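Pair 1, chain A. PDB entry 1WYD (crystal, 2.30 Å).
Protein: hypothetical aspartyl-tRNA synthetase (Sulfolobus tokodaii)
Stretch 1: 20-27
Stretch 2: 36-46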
# COMPACT_ATOMS: atom_id res chain seq x y z
N ILE A 20 -33.79 0.87 10.71
CA ILE A 20 -33.36 2.16 10.18
C ILE A 20 -32.33 1.94 9.09
O ILE A 20 -31.25 1.41 9.34
CB ILE A 20 -32.83 3.07 11.27
CG1 ILE A 20 -33.77 3.05 12.48
CG2 ILE A 20 -32.60 4.49 10.69
CD1 ILE A 20 -33.57 4.20 13.46
N TRP A 21 -32.70 2.33 7.87
CA TRP A 21 -31.78 2.35 6.74
C TRP A 21 -31.22 3.75 6.55
O TRP A 21 -31.91 4.74 6.89
CB TRP A 21 -32.49 1.94 5.46
CG TRP A 21 -32.62 0.47 5.32
CD1 TRP A 21 -32.07 -0.47 6.11
CD2 TRP A 21 -33.36 -0.23 4.30
NE1 TRP A 21 -32.41 -1.73 5.66
CE2 TRP A 21 -33.21 -1.60 4.56
CE3 TRP A 21 -34.14 0.17 3.20
CZ2 TRP A 21 -33.81 -2.58 3.77
CZ3 TRP A 21 -34.72 -0.79 2.42
CH2 TRP A 21 -34.56 -2.16 2.70
N ALA A 22 -29.99 3.83 6.04
CA ALA A 22 -29.46 5.12 5.54
C ALA A 22 -28.80 4.95 4.17
O ALA A 22 -28.26 3.88 3.85
CB ALA A 22 -28.50 5.77 6.53
N GLY A 23 -28.86 6.00 3.37
CA GLY A 23 -28.23 5.93 2.08
C GLY A 23 -28.71 6.92 1.06
O GLY A 23 -29.22 7.97 1.40
N TRP A 24 -28.54 6.54 -0.20
CA TRP A 24 -28.80 7.38 -1.36
C TRP A 24 -30.10 7.01 -2.06
O TRP A 24 -30.42 5.84 -2.28
CB TRP A 24 -27.63 7.27 -2.34
CG TRP A 24 -26.38 7.98 -1.91
CD1 TRP A 24 -26.06 9.30 -2.13
CD2 TRP A 24 -25.31 7.44 -1.15
NE1 TRP A 24 -24.84 9.60 -1.57
CE2 TRP A 24 -24.36 8.48 -0.95
CE3 TRP A 24 -25.03 6.16 -0.63
CZ2 TRP A 24 -23.15 8.28 -0.28
CZ3 TRP A 24 -23.82 5.98 0.06
CH2 TRP A 24 -22.91 7.02 0.22
N VAL A 25 -30.86 8.04 -2.39
CA VAL A 25 -31.99 7.93 -3.29
C VAL A 25 -31.52 7.51 -4.68
O VAL A 25 -31.09 8.34 -5.48
CB VAL A 25 -32.74 9.27 -3.36
CG1 VAL A 25 -33.88 9.22 -4.40
CG2 VAL A 25 -33.28 9.65 -1.94
N HIS A 26 -31.63 6.21 -4.95
CA HIS A 26 -31.30 5.63 -6.26
C HIS A 26 -32.35 5.87 -7.36
O HIS A 26 -32.01 6.22 -8.50
CB HIS A 26 -31.09 4.13 -6.09
CG HIS A 26 -30.38 3.49 -7.24
ND1 HIS A 26 -29.01 3.50 -7.36
CD2 HIS A 26 -30.86 2.83 -8.32
CE1 HIS A 26 -28.68 2.87 -8.48
NE2 HIS A 26 -29.78 2.47 -9.08
N LEU A 27 -33.63 5.62 -7.04
CA LEU A 27 -34.74 5.83 -7.96
C LEU A 27 -35.96 6.22 -7.18
O LEU A 27 -36.07 5.92 -5.99
CB LEU A 27 -35.12 4.57 -8.74
CG LEU A 27 -34.34 4.21 -9.99
CD1 LEU A 27 -34.30 2.66 -10.06
CD2 LEU A 27 -34.94 4.85 -11.24
N PHE A 36 -42.45 4.88 -4.35
CA PHE A 36 -41.45 3.85 -4.20
C PHE A 36 -40.05 4.47 -4.25
O PHE A 36 -39.72 5.15 -5.21
CB PHE A 36 -41.64 2.79 -5.27
CG PHE A 36 -42.85 1.93 -5.06
CD1 PHE A 36 -44.06 2.24 -5.66
CD2 PHE A 36 -42.78 0.81 -4.25
CE1 PHE A 36 -45.20 1.44 -5.46
CE2 PHE A 36 -43.91 -0.00 -4.05
CZ PHE A 36 -45.12 0.32 -4.65
N ILE A 37 -39.25 4.25 -3.22
CA ILE A 37 -37.87 4.70 -3.25
C ILE A 37 -36.94 3.52 -3.29
O ILE A 37 -36.90 2.76 -2.34
CB ILE A 37 -37.54 5.57 -2.00
CG1 ILE A 37 -38.65 6.60 -1.72
CG2 ILE A 37 -36.21 6.28 -2.18
CD1 ILE A 37 -38.44 7.35 -0.45
N ILE A 38 -36.19 3.34 -4.39
CA ILE A 38 -35.06 2.45 -4.36
C ILE A 38 -33.92 3.22 -3.65
O ILE A 38 -33.47 4.29 -4.11
CB ILE A 38 -34.63 1.91 -5.77
CG1 ILE A 38 -35.78 1.28 -6.56
CG2 ILE A 38 -33.48 0.91 -5.66
CD1 ILE A 38 -36.70 0.33 -5.82
N LEU A 39 -33.50 2.69 -2.51
CA LEU A 39 -32.41 3.25 -1.74
C LEU A 39 -31.14 2.46 -2.00
O LEU A 39 -31.20 1.25 -2.28
CB LEU A 39 -32.76 3.25 -0.25
CG LEU A 39 -31.80 3.92 0.72
CD1 LEU A 39 -31.93 5.44 0.67
CD2 LEU A 39 -32.11 3.40 2.12
N ARG A 40 -30.00 3.14 -1.93
CA ARG A 40 -28.68 2.51 -2.13
C ARG A 40 -27.78 2.80 -0.95
O ARG A 40 -27.71 3.94 -0.49
CB ARG A 40 -27.99 3.05 -3.38
CG ARG A 40 -26.71 2.32 -3.69
CD ARG A 40 -25.78 3.00 -4.66
NE ARG A 40 -26.53 3.89 -5.50
CZ ARG A 40 -26.34 5.21 -5.53
NH1 ARG A 40 -25.37 5.74 -4.80
NH2 ARG A 40 -27.12 5.96 -6.31
N ASP A 41 -27.10 1.76 -0.47
CA ASP A 41 -26.07 1.84 0.56
C ASP A 41 -24.96 0.95 0.10
O ASP A 41 -25.05 0.37 -1.00
CB ASP A 41 -26.60 1.53 1.99
CG ASP A 41 -26.83 0.01 2.27
OD1 ASP A 41 -27.43 -0.30 3.33
OD2 ASP A 41 -26.46 -0.93 1.54
N LYS A 42 -23.90 0.81 0.90
CA LYS A 42 -22.73 0.06 0.42
C LYS A 42 -23.02 -1.44 0.16
O LYS A 42 -22.28 -2.07 -0.58
CB LYS A 42 -21.50 0.31 1.32
CG LYS A 42 -21.20 -0.77 2.34
CD LYS A 42 -20.15 -0.40 3.38
CE LYS A 42 -18.74 -0.82 2.96
NZ LYS A 42 -18.50 -2.29 2.97
N THR A 43 -24.08 -2.01 0.76
CA THR A 43 -24.42 -3.44 0.51
C THR A 43 -25.30 -3.69 -0.71
O THR A 43 -25.38 -4.82 -1.19
CB THR A 43 -25.10 -4.11 1.71
OG1 THR A 43 -26.35 -3.45 1.98
CG2 THR A 43 -24.26 -3.98 2.97
N GLY A 44 -25.99 -2.65 -1.17
CA GLY A 44 -26.71 -2.71 -2.44
C GLY A 44 -27.97 -1.91 -2.36
O GLY A 44 -28.02 -0.84 -1.70
N LEU A 45 -29.00 -2.43 -3.01
CA LEU A 45 -30.23 -1.70 -3.29
C LEU A 45 -31.42 -2.30 -2.59
O LEU A 45 -31.72 -3.48 -2.77
CB LEU A 45 -30.47 -1.70 -4.80
CG LEU A 45 -29.36 -1.09 -5.64
CD1 LEU A 45 -29.45 -1.55 -7.09
CD2 LEU A 45 -29.40 0.47 -5.54
N GLY A 46 -32.09 -1.50 -1.78
CA GLY A 46 -33.35 -1.89 -1.20
C GLY A 46 -34.53 -1.16 -1.81
O GLY A 46 -34.36 -0.27 -2.64
O HOH W 1 -28.70 1.06 5.13

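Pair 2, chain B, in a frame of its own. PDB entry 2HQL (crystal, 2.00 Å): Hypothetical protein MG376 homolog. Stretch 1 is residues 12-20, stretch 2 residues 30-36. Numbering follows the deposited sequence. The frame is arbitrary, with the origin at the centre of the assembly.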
# COMPACT_ATOMS: atom_id res chain seq x y z
N PHE B 12 0.21 -7.84 1.44
CA PHE B 12 1.08 -8.80 2.11
C PHE B 12 2.46 -8.15 2.09
O PHE B 12 2.98 -7.78 1.04
CB PHE B 12 1.11 -10.12 1.34
CG PHE B 12 -0.21 -10.81 1.32
CD1 PHE B 12 -0.49 -11.83 2.21
CD2 PHE B 12 -1.20 -10.42 0.42
CE1 PHE B 12 -1.72 -12.45 2.22
CE2 PHE B 12 -2.45 -11.03 0.42
CZ PHE B 12 -2.71 -12.05 1.32
N LEU B 13 3.06 -8.00 3.26
CA LEU B 13 4.33 -7.32 3.33
C LEU B 13 5.18 -7.79 4.49
O LEU B 13 4.66 -8.28 5.48
CB LEU B 13 4.07 -5.83 3.46
CG LEU B 13 5.18 -4.79 3.34
CD1 LEU B 13 5.70 -4.73 1.90
CD2 LEU B 13 4.59 -3.45 3.75
N GLU B 14 6.49 -7.61 4.36
CA GLU B 14 7.45 -7.99 5.39
C GLU B 14 8.59 -7.00 5.47
O GLU B 14 9.04 -6.47 4.46
CB GLU B 14 8.02 -9.38 5.09
CG GLU B 14 9.37 -9.60 5.76
CD GLU B 14 10.05 -10.87 5.34
OE1 GLU B 14 9.80 -11.36 4.21
OE2 GLU B 14 10.86 -11.39 6.14
N GLY B 15 9.08 -6.74 6.68
CA GLY B 15 10.19 -5.83 6.84
C GLY B 15 10.75 -5.91 8.24
O GLY B 15 10.29 -6.70 9.06
N GLU B 16 11.74 -5.07 8.51
CA GLU B 16 12.37 -5.02 9.83
C GLU B 16 11.74 -3.92 10.68
O GLU B 16 11.67 -2.77 10.26
CB GLU B 16 13.88 -4.78 9.67
CG GLU B 16 14.59 -4.17 10.90
CD GLU B 16 15.23 -5.20 11.82
OE1 GLU B 16 16.17 -5.89 11.39
OE2 GLU B 16 14.79 -5.30 12.99
N ILE B 17 11.29 -4.29 11.87
CA ILE B 17 10.68 -3.35 12.80
C ILE B 17 11.70 -2.25 13.14
O ILE B 17 12.80 -2.54 13.63
CB ILE B 17 10.25 -4.07 14.10
CG1 ILE B 17 9.37 -5.27 13.74
CG2 ILE B 17 9.54 -3.09 15.03
CD1 ILE B 17 8.93 -6.13 14.92
N GLU B 18 11.33 -1.00 12.90
CA GLU B 18 12.23 0.12 13.15
C GLU B 18 11.92 0.92 14.41
O GLU B 18 12.82 1.46 15.05
CB GLU B 18 12.22 1.06 11.94
CG GLU B 18 12.75 0.43 10.65
CD GLU B 18 14.23 0.12 10.72
OE1 GLU B 18 14.99 1.03 11.09
OE2 GLU B 18 14.63 -1.03 10.41
N SER B 19 10.63 1.00 14.75
CA SER B 19 10.16 1.73 15.91
C SER B 19 8.67 1.47 16.01
O SER B 19 8.08 0.90 15.09
CB SER B 19 10.41 3.22 15.74
OG SER B 19 9.65 3.74 14.67
N SER B 20 8.05 1.88 17.11
CA SER B 20 6.62 1.65 17.29
C SER B 20 6.10 2.41 18.51
O SER B 20 6.87 2.79 19.38
CB SER B 20 6.35 0.16 17.47
OG SER B 20 6.90 -0.32 18.69
N LEU B 30 1.08 1.26 16.80
CA LEU B 30 1.71 1.53 15.53
C LEU B 30 3.16 1.13 15.46
O LEU B 30 3.96 1.48 16.33
CB LEU B 30 1.57 3.00 15.15
CG LEU B 30 0.20 3.43 14.62
CD1 LEU B 30 -0.81 3.55 15.77
CD2 LEU B 30 0.37 4.76 13.90
N VAL B 31 3.47 0.42 14.39
CA VAL B 31 4.82 -0.06 14.13
C VAL B 31 5.30 0.50 12.78
O VAL B 31 4.52 0.69 11.84
CB VAL B 31 4.85 -1.62 14.11
CG1 VAL B 31 6.25 -2.12 13.71
CG2 VAL B 31 4.47 -2.15 15.49
N THR B 32 6.59 0.80 12.70
CA THR B 32 7.18 1.30 11.46
C THR B 32 8.22 0.29 10.99
O THR B 32 9.18 -0.02 11.71
CB THR B 32 7.82 2.66 11.65
OG1 THR B 32 6.78 3.63 11.87
CG2 THR B 32 8.60 3.06 10.40
N ILE B 33 7.99 -0.19 9.77
CA ILE B 33 8.81 -1.21 9.13
C ILE B 33 9.69 -0.69 7.99
O ILE B 33 9.34 0.27 7.30
CB ILE B 33 7.87 -2.31 8.55
CG1 ILE B 33 6.89 -2.79 9.61
CG2 ILE B 33 8.67 -3.46 8.04
CD1 ILE B 33 7.50 -3.33 10.87
N LYS B 34 10.82 -1.34 7.80
CA LYS B 34 11.77 -1.01 6.73
C LYS B 34 11.88 -2.21 5.80
O LYS B 34 11.99 -3.35 6.25
CB LYS B 34 13.16 -0.72 7.31
CG LYS B 34 14.27 -0.68 6.25
CD LYS B 34 15.69 -0.61 6.84
CE LYS B 34 16.09 -1.90 7.55
NZ LYS B 34 17.49 -1.83 8.11
N GLN B 35 11.85 -1.96 4.50
CA GLN B 35 12.00 -3.03 3.52
C GLN B 35 13.11 -2.55 2.60
O GLN B 35 13.08 -1.40 2.17
CB GLN B 35 10.71 -3.23 2.71
CG GLN B 35 10.75 -4.47 1.82
CD GLN B 35 9.43 -4.78 1.15
OE1 GLN B 35 9.08 -4.20 0.11
NE2 GLN B 35 8.68 -5.71 1.73
N MET B 36 14.08 -3.41 2.29
CA MET B 36 15.18 -3.01 1.41
C MET B 36 14.73 -2.75 -0.03
O MET B 36 13.88 -3.45 -0.58
CB MET B 36 16.30 -4.05 1.44
CG MET B 36 16.86 -4.29 2.85
SD MET B 36 17.16 -2.74 3.77
CE MET B 36 18.53 -2.03 2.84

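What sets the two contacts apart most sharply? It is the pair that reaches across the strands at the bulge. In pair 1, A:Arg40 and A:His26 meet through directed hydrogen bonds: NE of A:Arg40 donates to ND1 of A:His26 at 3.1 Å, and NH2 of A:Arg40 donates to the same ND1 at 3.3 Å. The acceptor lies near the guanidinium plane, where the N-H bonds point. The matching residues in pair 2, B:Lys34 and B:Glu18, carry opposite charges but make only a long salt bridge, 3.8 Å from B:Lys34 NZ to B:Glu18 OE2. The imidazole has a further partner, since CD2 of A:Leu45 sits over its face, 3.6 Å from the ring centroid.

What backbone do they share? Both are antiparallel strand pairs crossing at about 120°, and the backbones of 14 central residues superpose with an RMSD of 0.5 Å. A:Trp24 and A:Arg40 match B:Glu16 and B:Lys34, each couple closed by two backbone hydrogen bonds. Next comes a beta bulge, where the register shifts by one residue. In pair 1 one carbonyl serves two donors: A:Ile38 O accepts from A:His26 N at 2.8 Å and from A:Leu27 N at 3.2 Å; at the matching place B:Thr32 O takes B:Glu18 N at 2.6 Å. The return bond closes the bulge in both: A:Ile38 N to A:Leu27 O is weak at 3.0 Å, while B:Thr32 N to B:Ser19 O measures 2.8 Å.

Why does glycine occupy the same position in both? A:Gly23 and B:Gly15 lie where a CB would point toward the other strand. On A:Gly23 it would fall 2.2 Å from A:Arg40 O; on B:Gly15 it would come within 2.1 Å of B:Ile33 CG2 and 2.5 Å of B:Lys34 O. The backbone angles of A:Gly23 alone also call for glycine.

How do different side chains fill the remaining space? A:Val25 and B:Ile17 nearly coincide, their side-chain centres 0.5 Å apart, yet B:Ile17 packs more closely: its CG2 is 3.7 Å from B:Val31 CG1, against 4.4 Å from A:Val25 CG1 to A:Ile37 CG2. Pair 1 places A:Leu39 CD2 3.7 Å from A:Trp21 CB, whereas in pair 2 B:Ile33 CD1 approaches B:Ile17 CG1 at 3.9 Å. Across the bulge, the apolar contact of A:Leu27 CB with A:Ile38 CG1, 4.0 Å, is replaced by small polar residues, with B:Ser19 OG 3.7 Å from B:Thr32 CB.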